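Local coordinates for protein putative O-methyltransferase (Klebsiella pneumoniae subsp. pneumoniae, PDB 3TFW) that probably transfers a methyl group from S-adenosylmethionine to an oxygen atom of an acceptor molecule, at residues A[161-172]-A[216-226]; A[124-132]-A[148-159]. All blocks are in the same frame, centred on the assembly; numbering follows the deposited sequence.

Interaction 1 of 2, residues A[161-172]-A[216-226]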
loop_
_atom_site.group_PDB
_atom_site.type_symbol
_atom_site.label_atom_id
_atom_site.label_comp_id
_atom_site.label_asym_id
_atom_site.label_seq_id
_atom_site.Cartn_x
_atom_site.Cartn_y
_atom_site.Cartn_z
ATOM N N ARG A 161 13.098 -14.492 3.145
ATOM C CA ARG A 161 13.670 -14.402 4.491
ATOM C C ARG A 161 12.636 -13.696 5.380
ATOM O O ARG A 161 11.668 -13.105 4.865
ATOM C CB ARG A 161 15.020 -13.652 4.477
ATOM C CG ARG A 161 15.067 -12.342 3.664
ATOM C CD ARG A 161 14.775 -11.125 4.512
ATOM N NE ARG A 161 15.040 -9.850 3.830
ATOM C CZ ARG A 161 14.610 -8.669 4.277
ATOM N NH1 ARG A 161 13.904 -8.602 5.400
ATOM N NH2 ARG A 161 14.879 -7.552 3.611
ATOM N N PRO A 162 12.804 -13.769 6.719
ATOM C CA PRO A 162 11.865 -12.985 7.526
ATOM C C PRO A 162 11.927 -11.508 7.162
ATOM O O PRO A 162 13.009 -10.920 7.115
ATOM C CB PRO A 162 12.338 -13.227 8.968
ATOM C CG PRO A 162 13.017 -14.577 8.915
ATOM C CD PRO A 162 13.629 -14.684 7.537
ATOM N N GLY A 163 10.764 -10.931 6.872
ATOM C CA GLY A 163 10.658 -9.528 6.477
ATOM C C GLY A 163 10.556 -9.285 4.978
ATOM O O GLY A 163 10.339 -8.155 4.543
ATOM N N THR A 164 10.737 -10.339 4.188
ATOM C CA THR A 164 10.510 -10.287 2.747
ATOM C C THR A 164 9.064 -9.882 2.512
ATOM O O THR A 164 8.167 -10.312 3.229
ATOM C CB THR A 164 10.737 -11.667 2.069
ATOM O OG1 THR A 164 12.140 -11.985 2.042
ATOM C CG2 THR A 164 10.186 -11.680 0.625
ATOM N N LEU A 165 8.864 -9.038 1.514
ATOM C CA LEU A 165 7.532 -8.632 1.120
ATOM C C LEU A 165 7.183 -9.277 -0.211
ATOM O O LEU A 165 7.942 -9.168 -1.182
ATOM C CB LEU A 165 7.468 -7.107 1.022
ATOM C CG LEU A 165 6.084 -6.467 0.939
ATOM C CD1 LEU A 165 5.299 -6.681 2.237
ATOM C CD2 LEU A 165 6.269 -4.984 0.675
ATOM N N ILE A 166 6.034 -9.948 -0.252
ATOM C CA ILE A 166 5.535 -10.565 -1.464
ATOM C C ILE A 166 4.297 -9.797 -1.945
ATOM O O ILE A 166 3.335 -9.621 -1.192
ATOM C CB ILE A 166 5.178 -12.052 -1.218
ATOM C CG1 ILE A 166 6.399 -12.813 -0.664
ATOM C CG2 ILE A 166 4.644 -12.711 -2.505
ATOM C CD1 ILE A 166 6.120 -14.259 -0.226
ATOM N N ILE A 167 4.326 -9.333 -3.191
ATOM C CA ILE A 167 3.183 -8.607 -3.766
ATOM C C ILE A 167 2.574 -9.428 -4.889
ATOM O O ILE A 167 3.302 -9.890 -5.786
ATOM C CB ILE A 167 3.611 -7.229 -4.338
ATOM C CG1 ILE A 167 4.393 -6.431 -3.299
ATOM C CG2 ILE A 167 2.395 -6.446 -4.857
ATOM C CD1 ILE A 167 5.443 -5.521 -3.914
ATOM N N GLY A 168 1.249 -9.616 -4.846
ATOM C CA GLY A 168 0.533 -10.293 -5.927
ATOM C C GLY A 168 -0.437 -9.343 -6.611
ATOM O O GLY A 168 -1.426 -8.931 -6.000
ATOM N N ASP A 169 -0.167 -8.992 -7.868
ATOM C CA ASP A 169 -1.002 -7.985 -8.567
ATOM C C ASP A 169 -2.135 -8.643 -9.348
ATOM O O ASP A 169 -2.066 -9.832 -9.704
ATOM C CB ASP A 169 -0.159 -7.093 -9.501
ATOM C CG ASP A 169 -0.693 -5.645 -9.617
ATOM O OD1 ASP A 169 -1.679 -5.258 -8.945
ATOM O OD2 ASP A 169 -0.107 -4.868 -10.408
ATOM N N ASN A 170 -3.196 -7.865 -9.587
ATOM C CA ASN A 170 -4.287 -8.270 -10.473
ATOM C C ASN A 170 -5.068 -9.488 -9.987
ATOM O O ASN A 170 -5.267 -10.455 -10.733
ATOM C CB ASN A 170 -3.752 -8.468 -11.904
ATOM C CG ASN A 170 -2.985 -7.257 -12.404
ATOM O OD1 ASN A 170 -1.784 -7.330 -12.656
ATOM N ND2 ASN A 170 -3.673 -6.122 -12.517
ATOM N N VAL A 171 -5.527 -9.429 -8.741
ATOM C CA VAL A 171 -6.195 -10.564 -8.111
ATOM C C VAL A 171 -7.730 -10.515 -8.122
ATOM O O VAL A 171 -8.372 -11.501 -7.780
ATOM C CB VAL A 171 -5.691 -10.801 -6.649
ATOM C CG1 VAL A 171 -4.240 -11.265 -6.662
ATOM C CG2 VAL A 171 -5.863 -9.543 -5.781
ATOM N N VAL A 172 -8.306 -9.385 -8.515
ATOM C CA VAL A 172 -9.758 -9.185 -8.411
ATOM C C VAL A 172 -10.541 -9.811 -9.579
ATOM O O VAL A 172 -11.658 -10.298 -9.390
ATOM C CB VAL A 172 -10.076 -7.692 -8.198
ATOM C CG1 VAL A 172 -11.561 -7.371 -8.430
ATOM C CG2 VAL A 172 -9.639 -7.278 -6.796
ATOM N N TRP A 216 -11.110 -1.205 -12.192
ATOM C CA TRP A 216 -11.250 -1.869 -10.900
ATOM C C TRP A 216 -10.387 -3.128 -10.804
ATOM O O TRP A 216 -10.545 -4.064 -11.590
ATOM C CB TRP A 216 -12.710 -2.198 -10.654
ATOM C CG TRP A 216 -13.002 -3.006 -9.424
ATOM C CD1 TRP A 216 -12.446 -2.859 -8.174
ATOM C CD2 TRP A 216 -13.957 -4.062 -9.317
ATOM N NE1 TRP A 216 -12.991 -3.783 -7.311
ATOM C CE2 TRP A 216 -13.924 -4.525 -7.985
ATOM C CE3 TRP A 216 -14.844 -4.664 -10.224
ATOM C CZ2 TRP A 216 -14.739 -5.569 -7.535
ATOM C CZ3 TRP A 216 -15.644 -5.706 -9.783
ATOM C CH2 TRP A 216 -15.593 -6.142 -8.441
ATOM N N ASP A 217 -9.480 -3.144 -9.831
ATOM C CA ASP A 217 -8.639 -4.317 -9.614
ATOM C C ASP A 217 -8.170 -4.357 -8.165
ATOM O O ASP A 217 -8.798 -3.767 -7.264
ATOM C CB ASP A 217 -7.448 -4.321 -10.593
ATOM C CG ASP A 217 -6.994 -5.739 -10.987
ATOM O OD1 ASP A 217 -7.239 -6.708 -10.239
ATOM O OD2 ASP A 217 -6.364 -5.887 -12.060
ATOM N N GLY A 218 -7.093 -5.089 -7.915
ATOM C CA GLY A 218 -6.598 -5.193 -6.551
ATOM C C GLY A 218 -5.325 -6.001 -6.465
ATOM O O GLY A 218 -4.929 -6.657 -7.435
ATOM N N PHE A 219 -4.704 -5.962 -5.289
ATOM C CA PHE A 219 -3.431 -6.633 -5.074
ATOM C C PHE A 219 -3.323 -7.198 -3.653
ATOM O O PHE A 219 -3.976 -6.715 -2.731
ATOM C CB PHE A 219 -2.262 -5.685 -5.382
ATOM C CG PHE A 219 -2.101 -4.544 -4.396
ATOM C CD1 PHE A 219 -1.231 -4.657 -3.310
ATOM C CD2 PHE A 219 -2.790 -3.345 -4.571
ATOM C CE1 PHE A 219 -1.076 -3.603 -2.398
ATOM C CE2 PHE A 219 -2.637 -2.283 -3.664
ATOM C CZ PHE A 219 -1.788 -2.407 -2.586
ATOM N N THR A 220 -2.501 -8.226 -3.494
ATOM C CA THR A 220 -2.176 -8.739 -2.166
ATOM C C THR A 220 -0.805 -8.256 -1.730
ATOM O O THR A 220 0.064 -7.962 -2.560
ATOM C CB THR A 220 -2.221 -10.275 -2.125
ATOM O OG1 THR A 220 -1.255 -10.816 -3.038
ATOM C CG2 THR A 220 -3.598 -10.766 -2.511
ATOM N N LEU A 221 -0.622 -8.177 -0.418
ATOM C CA LEU A 221 0.639 -7.787 0.174
ATOM C C LEU A 221 0.838 -8.724 1.351
ATOM O O LEU A 221 -0.054 -8.830 2.202
ATOM C CB LEU A 221 0.535 -6.345 0.641
ATOM C CG LEU A 221 1.772 -5.474 0.846
ATOM C CD1 LEU A 221 2.625 -5.391 -0.403
ATOM C CD2 LEU A 221 1.296 -4.066 1.225
ATOM N N ALA A 222 1.977 -9.424 1.388
ATOM C CA ALA A 222 2.230 -10.418 2.440
ATOM C C ALA A 222 3.640 -10.230 2.987
ATOM O O ALA A 222 4.589 -10.059 2.215
ATOM C CB ALA A 222 2.046 -11.849 1.901
ATOM N N TRP A 223 3.749 -10.228 4.313
ATOM C CA TRP A 223 5.019 -10.128 5.025
ATOM C C TRP A 223 5.392 -11.544 5.454
ATOM O O TRP A 223 4.546 -12.275 5.970
ATOM C CB TRP A 223 4.838 -9.202 6.246
ATOM C CG TRP A 223 5.936 -9.221 7.291
ATOM C CD1 TRP A 223 6.139 -10.172 8.260
ATOM C CD2 TRP A 223 6.954 -8.229 7.488
ATOM N NE1 TRP A 223 7.220 -9.838 9.037
ATOM C CE2 TRP A 223 7.739 -8.650 8.589
ATOM C CE3 TRP A 223 7.282 -7.029 6.840
ATOM C CZ2 TRP A 223 8.825 -7.914 9.058
ATOM C CZ3 TRP A 223 8.367 -6.297 7.305
ATOM C CH2 TRP A 223 9.128 -6.746 8.400
ATOM N N VAL A 224 6.651 -11.924 5.232
ATOM C CA VAL A 224 7.137 -13.245 5.608
ATOM C C VAL A 224 7.591 -13.227 7.075
ATOM O O VAL A 224 8.443 -12.428 7.470
ATOM C CB VAL A 224 8.265 -13.751 4.669
ATOM C CG1 VAL A 224 8.799 -15.113 5.130
ATOM C CG2 VAL A 224 7.754 -13.840 3.222
ATOM N N ASN A 225 6.978 -14.096 7.871
ATOM C CA ASN A 225 7.284 -14.217 9.301
ATOM C C ASN A 225 8.451 -15.161 9.519
ATOM O O ASN A 225 8.642 -16.102 8.740
ATOM C CB ASN A 225 6.075 -14.769 10.059
ATOM C CG ASN A 225 4.851 -13.891 9.926
ATOM O OD1 ASN A 225 3.768 -14.364 9.606
ATOM N ND2 ASN A 225 5.019 -12.612 10.175
ATOM N N ALA A 226 9.222 -14.908 10.574
ATOM C CA ALA A 226 10.232 -15.860 11.054
ATOM C C ALA A 226 9.559 -17.151 11.546
ATOM O O ALA A 226 8.525 -17.100 12.216
ATOM C CB ALA A 226 11.066 -15.234 12.166
HETATM O O HOH W 1 1.009 -11.168 -1.466
#
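Gly168 and Thr220 trade two backbone hydrogen bonds, the shorter running from Thr220 N to Gly168 O at 2.8 Å, while Gly168 N donates back to Thr220 O. Ile166 and Ala222 form the next hydrogen-bonded pair, with Ile166 N to Ala222 O nearly straight at 175°. Thr220 OG1, set between its own backbone N and carbonyl carbon (chi1 61°), shares a water with Ile166 O, so that carbonyl receives both the water and Ala222 N. Toward the C-terminal end of strand 217-224 the ladder runs on as Val224 N to Thr164 O and Gly163 N to Val224 O, the latter 2.8 Å. At the other end, Val171 N donates to Gly218 O at 3.1 Å, and Val172 N bonds weakly to Asp217 OD1. Strands 165-169 and 217-224 are thus antiparallel neighbours in the class I methyltransferase sheet of order 3-2-1-4-5-7-6, where strand 217-224, the last in the chain, is inserted between 165-169 and 203-211 and runs antiparallel to both. On one face Leu221 lies alongside Ile167, its CD1 3.5 Å from Ile167 CG1, and the same methyl also meets Leu165 CD2; helix 49-62 packs on Leu165 and Ile167. On the other, Ile166 CD1 meets Val224 CG2 at 3.8 Å, and helix 185-199 packs on Thr220 and Ala222. Two CH-pi contacts lie near the ends: Gly163 CA sits 3.6 Å from the centroid of the six-membered ring of Trp223, over its face, and Val172 CG1 lies over the Trp216 indole. Trp223 also makes a cation-pi contact with Arg60 of the second subunit, and Trp216 meets Trp12 of that subunit edge-to-face.

Interaction 2 of 2, residues A[124-132]-A[148-159]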
loop_
_atom_site.group_PDB
_atom_site.type_symbol
_atom_site.label_atom_id
_atom_site.label_comp_id
_atom_site.label_asym_id
_atom_site.label_seq_id
_atom_site.Cartn_x
_atom_site.Cartn_y
_atom_site.Cartn_z
ATOM N N ALA A 124 8.597 -19.199 -16.689
ATOM C CA ALA A 124 8.964 -18.695 -15.364
ATOM C C ALA A 124 9.306 -19.827 -14.395
ATOM O O ALA A 124 10.271 -19.730 -13.624
ATOM C CB ALA A 124 7.859 -17.827 -14.793
ATOM N N LEU A 125 8.534 -20.913 -14.455
ATOM C CA LEU A 125 8.759 -22.046 -13.548
ATOM C C LEU A 125 10.088 -22.731 -13.818
ATOM O O LEU A 125 10.763 -23.174 -12.881
ATOM C CB LEU A 125 7.617 -23.060 -13.635
ATOM C CG LEU A 125 6.381 -22.694 -12.809
ATOM C CD1 LEU A 125 5.180 -23.515 -13.277
ATOM C CD2 LEU A 125 6.623 -22.881 -11.312
ATOM N N GLN A 126 10.467 -22.807 -15.096
ATOM C CA GLN A 126 11.771 -23.358 -15.461
ATOM C C GLN A 126 12.878 -22.510 -14.832
ATOM O O GLN A 126 13.827 -23.046 -14.259
ATOM C CB GLN A 126 11.943 -23.433 -16.985
ATOM C CG GLN A 126 13.378 -23.755 -17.459
ATOM C CD GLN A 126 13.445 -24.160 -18.923
ATOM O OE1 GLN A 126 12.493 -23.960 -19.683
ATOM N NE2 GLN A 126 14.568 -24.752 -19.322
ATOM N N SER A 127 12.747 -21.192 -14.931
ATOM C CA SER A 127 13.749 -20.292 -14.354
ATOM C C SER A 127 13.812 -20.411 -12.834
ATOM O O SER A 127 14.908 -20.465 -12.268
ATOM C CB SER A 127 13.481 -18.853 -14.775
ATOM O OG SER A 127 13.723 -18.707 -16.159
ATOM N N LEU A 128 12.646 -20.470 -12.184
ATOM C CA LEU A 128 12.581 -20.640 -10.725
ATOM C C LEU A 128 13.201 -21.954 -10.254
ATOM O O LEU A 128 13.899 -21.984 -9.229
ATOM C CB LEU A 128 11.139 -20.516 -10.220
ATOM C CG LEU A 128 10.581 -19.097 -10.326
ATOM C CD1 LEU A 128 9.064 -19.094 -10.190
ATOM C CD2 LEU A 128 11.240 -18.192 -9.290
ATOM N N GLU A 129 12.954 -23.025 -11.012
ATOM C CA GLU A 129 13.531 -24.349 -10.722
ATOM C C GLU A 129 15.058 -24.377 -10.843
ATOM O O GLU A 129 15.710 -25.236 -10.240
ATOM C CB GLU A 129 12.928 -25.416 -11.648
ATOM C CG GLU A 129 11.471 -25.741 -11.362
ATOM C CD GLU A 129 10.767 -26.396 -12.536
ATOM O OE1 GLU A 129 11.421 -26.644 -13.569
ATOM O OE2 GLU A 129 9.556 -26.668 -12.414
ATOM N N SER A 130 15.617 -23.438 -11.608
ATOM C CA SER A 130 17.056 -23.376 -11.887
ATOM C C SER A 130 17.858 -22.459 -10.956
ATOM O O SER A 130 19.068 -22.317 -11.135
ATOM C CB SER A 130 17.308 -22.933 -13.335
ATOM O OG SER A 130 16.618 -23.764 -14.255
ATOM N N LEU A 131 17.195 -21.843 -9.979
ATOM C CA LEU A 131 17.859 -20.883 -9.088
ATOM C C LEU A 131 18.892 -21.512 -8.155
ATOM O O LEU A 131 19.894 -20.879 -7.826
ATOM C CB LEU A 131 16.835 -20.087 -8.268
ATOM C CG LEU A 131 15.981 -19.074 -9.038
ATOM C CD1 LEU A 131 14.927 -18.452 -8.123
ATOM C CD2 LEU A 131 16.848 -18.009 -9.677
ATOM N N GLY A 132 18.646 -22.751 -7.736
ATOM C CA GLY A 132 19.577 -23.465 -6.855
ATOM C C GLY A 132 19.721 -22.766 -5.514
ATOM O O GLY A 132 18.737 -22.285 -4.957
ATOM N N ASN A 148 -0.947 -20.362 -12.723
ATOM C CA ASN A 148 0.190 -20.880 -11.942
ATOM C C ASN A 148 0.610 -20.037 -10.741
ATOM O O ASN A 148 1.643 -20.290 -10.128
ATOM C CB ASN A 148 1.397 -21.144 -12.841
ATOM C CG ASN A 148 1.264 -22.434 -13.613
ATOM O OD1 ASN A 148 0.572 -23.357 -13.183
ATOM N ND2 ASN A 148 1.915 -22.503 -14.761
ATOM N N ASN A 149 -0.205 -19.044 -10.402
ATOM C CA ASN A 149 0.004 -18.275 -9.172
ATOM C C ASN A 149 0.371 -19.078 -7.920
ATOM O O ASN A 149 1.327 -18.711 -7.235
ATOM C CB ASN A 149 -1.175 -17.329 -8.893
ATOM C CG ASN A 149 -0.881 -15.912 -9.358
ATOM O OD1 ASN A 149 -0.298 -15.706 -10.434
ATOM N ND2 ASN A 149 -1.245 -14.927 -8.533
ATOM N N PRO A 150 -0.349 -20.186 -7.628
ATOM C CA PRO A 150 0.025 -20.883 -6.396
ATOM C C PRO A 150 1.440 -21.461 -6.461
ATOM O O PRO A 150 2.125 -21.501 -5.439
ATOM C CB PRO A 150 -1.033 -21.986 -6.259
ATOM C CG PRO A 150 -1.671 -22.093 -7.599
ATOM C CD PRO A 150 -1.540 -20.782 -8.267
ATOM N N HIS A 151 1.880 -21.874 -7.650
ATOM C CA HIS A 151 3.254 -22.354 -7.841
ATOM C C HIS A 151 4.280 -21.247 -7.619
ATOM O O HIS A 151 5.339 -21.469 -7.022
ATOM C CB HIS A 151 3.430 -22.955 -9.245
ATOM C CG HIS A 151 2.553 -24.139 -9.509
ATOM N ND1 HIS A 151 2.731 -25.350 -8.880
ATOM C CD2 HIS A 151 1.501 -24.301 -10.348
ATOM C CE1 HIS A 151 1.820 -26.206 -9.311
ATOM N NE2 HIS A 151 1.059 -25.593 -10.200
ATOM N N TYR A 152 3.963 -20.055 -8.120
ATOM C CA TYR A 152 4.814 -18.894 -7.911
ATOM C C TYR A 152 4.943 -18.558 -6.427
ATOM O O TYR A 152 6.035 -18.242 -5.957
ATOM C CB TYR A 152 4.306 -17.694 -8.715
ATOM C CG TYR A 152 4.330 -17.943 -10.204
ATOM C CD1 TYR A 152 5.387 -18.639 -10.791
ATOM C CD2 TYR A 152 3.280 -17.523 -11.022
ATOM C CE1 TYR A 152 5.412 -18.905 -12.151
ATOM C CE2 TYR A 152 3.303 -17.773 -12.402
ATOM C CZ TYR A 152 4.373 -18.466 -12.946
ATOM O OH TYR A 152 4.422 -18.715 -14.292
ATOM N N LEU A 153 3.843 -18.673 -5.684
ATOM C CA LEU A 153 3.880 -18.428 -4.238
ATOM C C LEU A 153 4.787 -19.420 -3.500
ATOM O O LEU A 153 5.525 -19.042 -2.583
ATOM C CB LEU A 153 2.464 -18.437 -3.634
ATOM C CG LEU A 153 2.317 -17.994 -2.160
ATOM C CD1 LEU A 153 3.033 -16.661 -1.845
ATOM C CD2 LEU A 153 0.843 -17.887 -1.788
ATOM N N ARG A 154 4.722 -20.690 -3.898
ATOM C CA ARG A 154 5.578 -21.719 -3.301
ATOM C C ARG A 154 7.062 -21.388 -3.491
ATOM O O ARG A 154 7.833 -21.421 -2.530
ATOM C CB ARG A 154 5.241 -23.105 -3.863
ATOM C CG ARG A 154 6.175 -24.211 -3.364
ATOM C CD ARG A 154 5.750 -25.591 -3.870
ATOM N NE ARG A 154 6.024 -25.764 -5.290
ATOM C CZ ARG A 154 5.086 -25.721 -6.227
ATOM N NH1 ARG A 154 3.818 -25.526 -5.886
ATOM N NH2 ARG A 154 5.406 -25.875 -7.500
ATOM N N TRP A 155 7.444 -21.043 -4.721
ATOM C CA TRP A 155 8.820 -20.620 -5.025
ATOM C C TRP A 155 9.202 -19.314 -4.321
ATOM O O TRP A 155 10.338 -19.162 -3.850
ATOM C CB TRP A 155 9.025 -20.509 -6.543
ATOM C CG TRP A 155 9.205 -21.838 -7.180
ATOM C CD1 TRP A 155 8.343 -22.470 -8.040
ATOM C CD2 TRP A 155 10.313 -22.722 -6.998
ATOM N NE1 TRP A 155 8.858 -23.692 -8.410
ATOM C CE2 TRP A 155 10.063 -23.875 -7.785
ATOM C CE3 TRP A 155 11.497 -22.651 -6.255
ATOM C CZ2 TRP A 155 10.957 -24.954 -7.847
ATOM C CZ3 TRP A 155 12.390 -23.725 -6.312
ATOM C CH2 TRP A 155 12.112 -24.864 -7.108
ATOM N N ALA A 156 8.255 -18.378 -4.235
ATOM C CA ALA A 156 8.480 -17.108 -3.521
ATOM C C ALA A 156 8.846 -17.409 -2.068
ATOM O O ALA A 156 9.799 -16.845 -1.529
ATOM C CB ALA A 156 7.217 -16.188 -3.575
ATOM N N LEU A 157 8.110 -18.334 -1.457
ATOM C CA LEU A 157 8.347 -18.680 -0.056
ATOM C C LEU A 157 9.704 -19.349 0.126
ATOM O O LEU A 157 10.409 -19.081 1.098
ATOM C CB LEU A 157 7.211 -19.545 0.499
ATOM C CG LEU A 157 5.988 -18.767 0.979
ATOM C CD1 LEU A 157 4.737 -19.668 0.997
ATOM C CD2 LEU A 157 6.223 -18.107 2.347
ATOM N N ARG A 158 10.062 -20.205 -0.824
ATOM C CA ARG A 158 11.356 -20.865 -0.814
ATOM C C ARG A 158 12.497 -19.847 -0.835
ATOM O O ARG A 158 13.486 -20.019 -0.129
ATOM C CB ARG A 158 11.463 -21.851 -1.979
ATOM C CG ARG A 158 12.894 -22.284 -2.359
ATOM C CD ARG A 158 13.558 -23.160 -1.285
ATOM N NE ARG A 158 14.894 -23.603 -1.704
ATOM C CZ ARG A 158 16.017 -22.896 -1.563
ATOM N NH1 ARG A 158 15.998 -21.686 -1.011
ATOM N NH2 ARG A 158 17.169 -23.400 -1.992
ATOM N N TYR A 159 12.347 -18.780 -1.614
ATOM C CA TYR A 159 13.391 -17.767 -1.727
ATOM C C TYR A 159 13.078 -16.481 -0.969
ATOM O O TYR A 159 13.331 -15.378 -1.467
ATOM C CB TYR A 159 13.738 -17.517 -3.204
ATOM C CG TYR A 159 14.390 -18.744 -3.841
ATOM C CD1 TYR A 159 15.704 -19.103 -3.527
ATOM C CD2 TYR A 159 13.688 -19.546 -4.734
ATOM C CE1 TYR A 159 16.305 -20.229 -4.093
ATOM C CE2 TYR A 159 14.280 -20.678 -5.305
ATOM C CZ TYR A 159 15.587 -21.008 -4.976
ATOM O OH TYR A 159 16.177 -22.125 -5.528
HETATM O O HOH W 2 5.587 -20.869 -15.823
HETATM O O HOH W 3 15.540 -23.534 -7.524
#
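Tyr159 OH donates to Gly132 O at 2.6 Å, in the carbonyl plane and on a lone pair, and accepts from a water lying in the plane of its ring. That water also donates to Leu128 O and accepts from Gly132 N, tying the phenol to the carbonyl of Leu128 and to the loop that follows helix 124-129. Leu131 CD1 rests over one face of the Tyr159 ring, 4.0 Å from its centroid, while Arg158 CG covers the opposite face. Further along, Leu128 and Trp155 pass one another head to tail: Leu128 CB stands over the five-membered ring, 3.9 Å from its centroid, and Glu129 CG reaches CZ2 of the same indole at 3.6 Å. With CG beside the backbone N (chi1 -69°), Leu128 sends CD1 to the edge of the Tyr152 ring. Leu125 forks across the other helix, its CD2 3.7 Å from Trp155 CD1 and its CD1 beside Asn148 ND2. Tyr152 OH, bonded to Asp145, accepts from a second water that in turn accepts from Leu125 N. The two helical segments run nearly parallel, 19° apart, as successive crossover helices on one side of a Rossmann-like methyltransferase sheet.

Along the chain interaction 2 comes first, and interaction 1 follows it; helix 149-158 of the former leads through a short turn into strand 165-169 of the latter. Their centres lie about 15 Å apart, yet they touch: Ile166 CD1 packs 4.0 Å from Ala156 CB and also meets Leu153 CD1. Helix 149-158 is the middle member of a helical layer over the sheet, with helix 124-129 on one flank and helix 185-199 on the other. The pair illustrates how a Rossmann-like methyltransferase is assembled, strand pairing within the sheet and helix pairing over it. Interaction 1 reaches the second subunit as well, whereas the two segments of interaction 2 touch no other chain of the assembly.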